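Local coordinates for conserved protein (Methanothermobacter thermautotrophicus, PDB 1T57) that is of unknown function but binds flavin mononucleotide and magnesium, and belongs to the pyruvate kinase alpha/beta domain family, at residues R120-S123 / N124-G128; V150-A153 / I154-A157. All coordinates share one frame; numbering follows the deposited sequence.

Contact 1: residues R120-S123 / N124-G128; sequences RGIS and NRFGG
Ile-122 and Phe-126 meet one turn apart on the last stretch of a helix, their side chains passing at a slant with CG2 of Ile-122 4.0 Å from CD1 of Phe-126. The carbonyl of Ile-122 joins them: its O lies in the plane of the phenyl ring, at the ring's edge, 3.1 Å from CD1 of Phe-126. The ring reaches that position because its CG stands anti to the carbonyl carbon (chi1 -51°). The same oxygen accepts the backbone N of Phe-126 at 2.8 Å, so the oxygen that takes the amide also lies against the edge of the ring. Two residues earlier, the aliphatic CG of Arg-120 runs beside the amide group of Asn-124, 4.1 Å from its CG, while the Arg-120 side chain comes within about 5 Å of those of Arg-140 and Lys-147, which bind FMN. Ser-123 is short enough to turn its hydroxyl back on the chain. Its OG lies 3.2 Å from Gly-128 O, but Glu-133 is the stronger partner. Gly-127 N bonds to Ser-123 O at 2.7 Å and ends the helix with a positive phi of 91°, where a CB would press against the preceding carbonyl oxygen; glycine fits for that reason. Helix 118-126 lies at a subunit interface, with Ile-122 packing on Phe-193 of the second subunit and Ile-134 of the third, and with Ser-123 tied to helix 131-139 of its own chain.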
loop_
_atom_site.group_PDB
_atom_site.type_symbol
_atom_site.label_atom_id
_atom_site.label_comp_id
_atom_site.label_asym_id
_atom_site.label_seq_id
_atom_site.Cartn_x
_atom_site.Cartn_y
_atom_site.Cartn_z
ATOM N N ARG A 120 5.395 -11.155 4.349
ATOM C CA ARG A 120 4.941 -12.373 3.707
ATOM C C ARG A 120 3.871 -13.022 4.575
ATOM O O ARG A 120 2.949 -13.675 4.067
ATOM C CB ARG A 120 6.105 -13.343 3.451
ATOM C CG ARG A 120 5.657 -14.668 2.832
ATOM C CD ARG A 120 6.798 -15.601 2.572
ATOM N NE ARG A 120 7.496 -15.314 1.313
ATOM C CZ ARG A 120 8.797 -15.536 1.119
ATOM N NH1 ARG A 120 9.545 -16.032 2.104
ATOM N NH2 ARG A 120 9.356 -15.289 -0.061
ATOM N N GLY A 121 3.982 -12.844 5.885
ATOM C CA GLY A 121 2.978 -13.420 6.757
ATOM C C GLY A 121 1.654 -12.769 6.402
ATOM O O GLY A 121 0.602 -13.417 6.318
ATOM N N ILE A 122 1.721 -11.469 6.153
ATOM C CA ILE A 122 0.530 -10.714 5.815
ATOM C C ILE A 122 -0.085 -11.233 4.533
ATOM O O ILE A 122 -1.272 -11.540 4.520
ATOM C CB ILE A 122 0.837 -9.224 5.662
ATOM C CG1 ILE A 122 1.346 -8.649 7.003
ATOM C CG2 ILE A 122 -0.414 -8.489 5.126
ATOM C CD1 ILE A 122 1.675 -7.137 6.964
ATOM N N SER A 123 0.722 -11.346 3.471
ATOM C CA SER A 123 0.227 -11.818 2.181
ATOM C C SER A 123 -0.285 -13.245 2.254
ATOM O O SER A 123 -1.261 -13.580 1.607
ATOM C CB SER A 123 1.305 -11.742 1.094
ATOM O OG SER A 123 1.654 -10.418 0.756
ATOM N N ASN A 124 0.385 -14.103 3.009
ATOM C CA ASN A 124 -0.094 -15.466 3.136
ATOM C C ASN A 124 -1.502 -15.448 3.748
ATOM O O ASN A 124 -2.248 -16.405 3.629
ATOM C CB ASN A 124 0.827 -16.276 4.043
ATOM C CG ASN A 124 2.087 -16.690 3.364
ATOM O OD1 ASN A 124 2.940 -17.348 3.962
ATOM N ND2 ASN A 124 2.219 -16.329 2.103
ATOM N N ARG A 125 -1.857 -14.361 4.418
ATOM C CA ARG A 125 -3.165 -14.268 5.035
ATOM C C ARG A 125 -4.157 -13.524 4.146
ATOM O O ARG A 125 -5.317 -13.908 4.096
ATOM C CB ARG A 125 -3.049 -13.550 6.386
ATOM C CG ARG A 125 -4.358 -13.381 7.174
ATOM C CD ARG A 125 -4.929 -14.727 7.600
ATOM N NE ARG A 125 -5.441 -14.692 8.967
ATOM C CZ ARG A 125 -4.955 -15.418 9.980
ATOM N NH1 ARG A 125 -3.937 -16.256 9.796
ATOM N NH2 ARG A 125 -5.478 -15.292 11.195
ATOM N N PHE A 126 -3.706 -12.485 3.434
ATOM C CA PHE A 126 -4.607 -11.688 2.593
ATOM C C PHE A 126 -4.390 -11.622 1.093
ATOM O O PHE A 126 -5.151 -10.943 0.395
ATOM C CB PHE A 126 -4.681 -10.244 3.091
ATOM C CG PHE A 126 -4.985 -10.120 4.556
ATOM C CD1 PHE A 126 -3.991 -10.321 5.499
ATOM C CD2 PHE A 126 -6.274 -9.838 4.997
ATOM C CE1 PHE A 126 -4.272 -10.240 6.850
ATOM C CE2 PHE A 126 -6.567 -9.754 6.343
ATOM C CZ PHE A 126 -5.562 -9.958 7.279
ATOM N N GLY A 127 -3.334 -12.251 0.592
ATOM C CA GLY A 127 -3.123 -12.268 -0.845
ATOM C C GLY A 127 -2.327 -11.289 -1.709
ATOM O O GLY A 127 -1.563 -11.755 -2.560
ATOM N N GLY A 128 -2.478 -9.978 -1.560
ATOM C CA GLY A 128 -1.734 -9.074 -2.436
ATOM C C GLY A 128 -0.222 -9.140 -2.247
ATOM O O GLY A 128 0.356 -10.231 -2.197
#

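Contact 2: residues V150-A153 / I154-A157; sequences VEIA and IMAA. With FMN (flavin mononucleotide), chain E.
From Val-150 with Ile-154 to Ala-153 with Ala-157, four successive i-to-i+4 hydrogen bonds make this about two turns of regular alpha-helix, the straightest being Met-155 N to Glu-151 O at 3.1 Å and 175°. On one side Val-150 and Ile-154 lie side by side and point the same way, CG2 of Val-150 4.0 Å from CD1 of Ile-154; branched apolar groups suit this buried side. Another side faces the flavin. The CG of Glu-151 stands anti to the backbone N (chi1 -174°), and the extended chain sets OE2 3.6 Å from C6 of FMN. OE2 also forms a salt bridge with Lys-147, and OE1 accepts the backbone N of Leu-115, so both oxygens of this buried carboxylate are engaged. With an alanine here, Lys-147 and the Leu-115 amide would probably lose their shared partner, leaving the lysine's charge without its mate and the loop at Leu-115 less firmly held. Selenomethionine Met-155 adds a flexible apolar arm, its SE 3.9 Å from the flavin methyl C7M; its terminal CE is modelled too close to Glu-151 and Ile-152, and its place is doubtful. The small CB of Ala-156 lies 3.4 Å from Ile-152 O. Ile-152 and Ala-156 turn this face of helix 144-158 onto Val-56 of strand 54-58, while Ile-154 meets Val-118 of a second subunit.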
loop_
_atom_site.group_PDB
_atom_site.type_symbol
_atom_site.label_atom_id
_atom_site.label_comp_id
_atom_site.label_asym_id
_atom_site.label_seq_id
_atom_site.Cartn_x
_atom_site.Cartn_y
_atom_site.Cartn_z
ATOM N N VAL A 150 21.399 -9.533 -2.468
ATOM C CA VAL A 150 21.243 -8.316 -1.675
ATOM C C VAL A 150 20.544 -8.684 -0.372
ATOM O O VAL A 150 20.903 -8.189 0.703
ATOM C CB VAL A 150 20.442 -7.150 -2.421
ATOM C CG1 VAL A 150 20.289 -7.455 -3.858
ATOM C CG2 VAL A 150 19.115 -6.896 -1.782
ATOM N N GLU A 151 19.567 -9.581 -0.464
ATOM C CA GLU A 151 18.817 -9.998 0.713
ATOM C C GLU A 151 19.703 -10.490 1.855
ATOM O O GLU A 151 19.571 -10.059 3.001
ATOM C CB GLU A 151 17.818 -11.092 0.345
ATOM C CG GLU A 151 16.909 -11.458 1.518
ATOM C CD GLU A 151 15.770 -12.403 1.157
ATOM O OE1 GLU A 151 14.638 -12.164 1.637
ATOM O OE2 GLU A 151 15.989 -13.387 0.417
ATOM N N ILE A 152 20.591 -11.426 1.557
ATOM C CA ILE A 152 21.451 -11.919 2.616
ATOM C C ILE A 152 22.436 -10.801 3.006
ATOM O O ILE A 152 22.926 -10.759 4.137
ATOM C CB ILE A 152 22.201 -13.255 2.202
ATOM C CG1 ILE A 152 22.898 -13.125 0.847
ATOM C CG2 ILE A 152 21.215 -14.402 2.032
ATOM C CD1 ILE A 152 23.889 -14.247 0.554
ATOM N N ALA A 153 22.704 -9.871 2.095
ATOM C CA ALA A 153 23.637 -8.795 2.438
ATOM C C ALA A 153 23.023 -7.951 3.550
ATOM O O ALA A 153 23.684 -7.633 4.522
ATOM C CB ALA A 153 23.988 -7.917 1.180
ATOM N N ILE A 154 21.741 -7.631 3.398
ATOM C CA ILE A 154 20.986 -6.863 4.380
ATOM C C ILE A 154 20.907 -7.619 5.718
ATOM O O ILE A 154 21.208 -7.083 6.771
ATOM C CB ILE A 154 19.549 -6.574 3.844
ATOM C CG1 ILE A 154 19.598 -5.554 2.711
ATOM C CG2 ILE A 154 18.690 -6.071 4.930
ATOM C CD1 ILE A 154 18.350 -5.517 1.844
HETATM N N MSE A 155 20.502 -8.868 5.672
HETATM C CA MSE A 155 20.414 -9.648 6.899
HETATM C C MSE A 155 21.744 -9.683 7.680
HETATM O O MSE A 155 21.778 -9.481 8.886
HETATM C CB MSE A 155 19.987 -11.071 6.558
HETATM C CG MSE A 155 18.738 -11.139 5.690
HETATM SE SE MSE A 155 18.259 -12.980 5.175
HETATM C CE MSE A 155 18.700 -12.982 3.345
ATOM N N ALA A 156 22.833 -9.952 6.978
ATOM C CA ALA A 156 24.140 -10.049 7.618
ATOM C C ALA A 156 24.559 -8.731 8.241
ATOM O O ALA A 156 25.173 -8.723 9.304
ATOM C CB ALA A 156 25.189 -10.525 6.613
ATOM N N ALA A 157 24.238 -7.623 7.577
ATOM C CA ALA A 157 24.567 -6.307 8.102
ATOM C C ALA A 157 23.825 -6.066 9.402
ATOM O O ALA A 157 24.427 -5.718 10.421
ATOM C CB ALA A 157 24.187 -5.257 7.141
HETATM N N1 FMN E . 16.890 -19.730 -3.545
HETATM C C2 FMN E . 16.050 -19.306 -4.568
HETATM O O2 FMN E . 16.103 -19.827 -5.665
HETATM N N3 FMN E . 15.246 -18.203 -4.469
HETATM C C4 FMN E . 15.092 -17.577 -3.258
HETATM O O4 FMN E . 14.458 -16.515 -3.210
HETATM C C4A FMN E . 15.944 -17.961 -2.220
HETATM N N5 FMN E . 15.864 -17.325 -1.002
HETATM C C5A FMN E . 16.883 -17.516 -0.100
HETATM C C6 FMN E . 16.794 -16.851 1.112
HETATM C C7 FMN E . 17.699 -17.086 2.109
HETATM C C7M FMN E . 17.471 -16.371 3.401
HETATM C C8 FMN E . 18.389 -18.293 2.098
HETATM C C8M FMN E . 19.311 -18.670 3.244
HETATM C C9 FMN E . 18.467 -18.998 0.898
HETATM C C9A FMN E . 17.794 -18.566 -0.250
HETATM N N10 FMN E . 17.688 -19.403 -1.370
HETATM C C10 FMN E . 16.886 -18.990 -2.405
HETATM C "C1'" FMN E . 18.605 -20.585 -1.599
HETATM C "C2'" FMN E . 19.974 -20.085 -1.966
HETATM O "O2'" FMN E . 19.838 -19.169 -3.059
HETATM C "C3'" FMN E . 20.864 -21.220 -2.419
HETATM O "O3'" FMN E . 20.274 -21.924 -3.469
HETATM C "C4'" FMN E . 21.575 -22.120 -1.394
HETATM O "O4'" FMN E . 22.487 -22.853 -2.177
HETATM C "C5'" FMN E . 20.942 -23.281 -0.658
HETATM O "O5'" FMN E . 22.064 -23.892 -0.063
HETATM P P FMN E . 22.528 -25.432 -0.110
HETATM O O1P FMN E . 23.553 -25.592 0.959
HETATM O O2P FMN E . 23.127 -25.842 -1.470
HETATM O O3P FMN E . 21.281 -26.267 0.208
#

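Overall arrangement
Contacts 1 and 2 follow one another along the chain, on helices 118-126 and 144-158, with helix 131-139 between them, and both belong to the pyruvate kinase alpha/beta domain. Their centres are 23 Å apart and their nearest atoms about 6 Å, so they do not touch. The centre of contact 2 is about 7 Å from that of the chain, against the central mixed sheet; the centre of contact 1 is about 24 Å out. Both touch the second subunit, and contact 1 reaches a third as well. The flavin region links them: Arg-120 of contact 1 comes near Lys-147, the lysine paired with Glu-151 of contact 2. One helix thus lines the pocket from the core, while the other approaches it from the periphery.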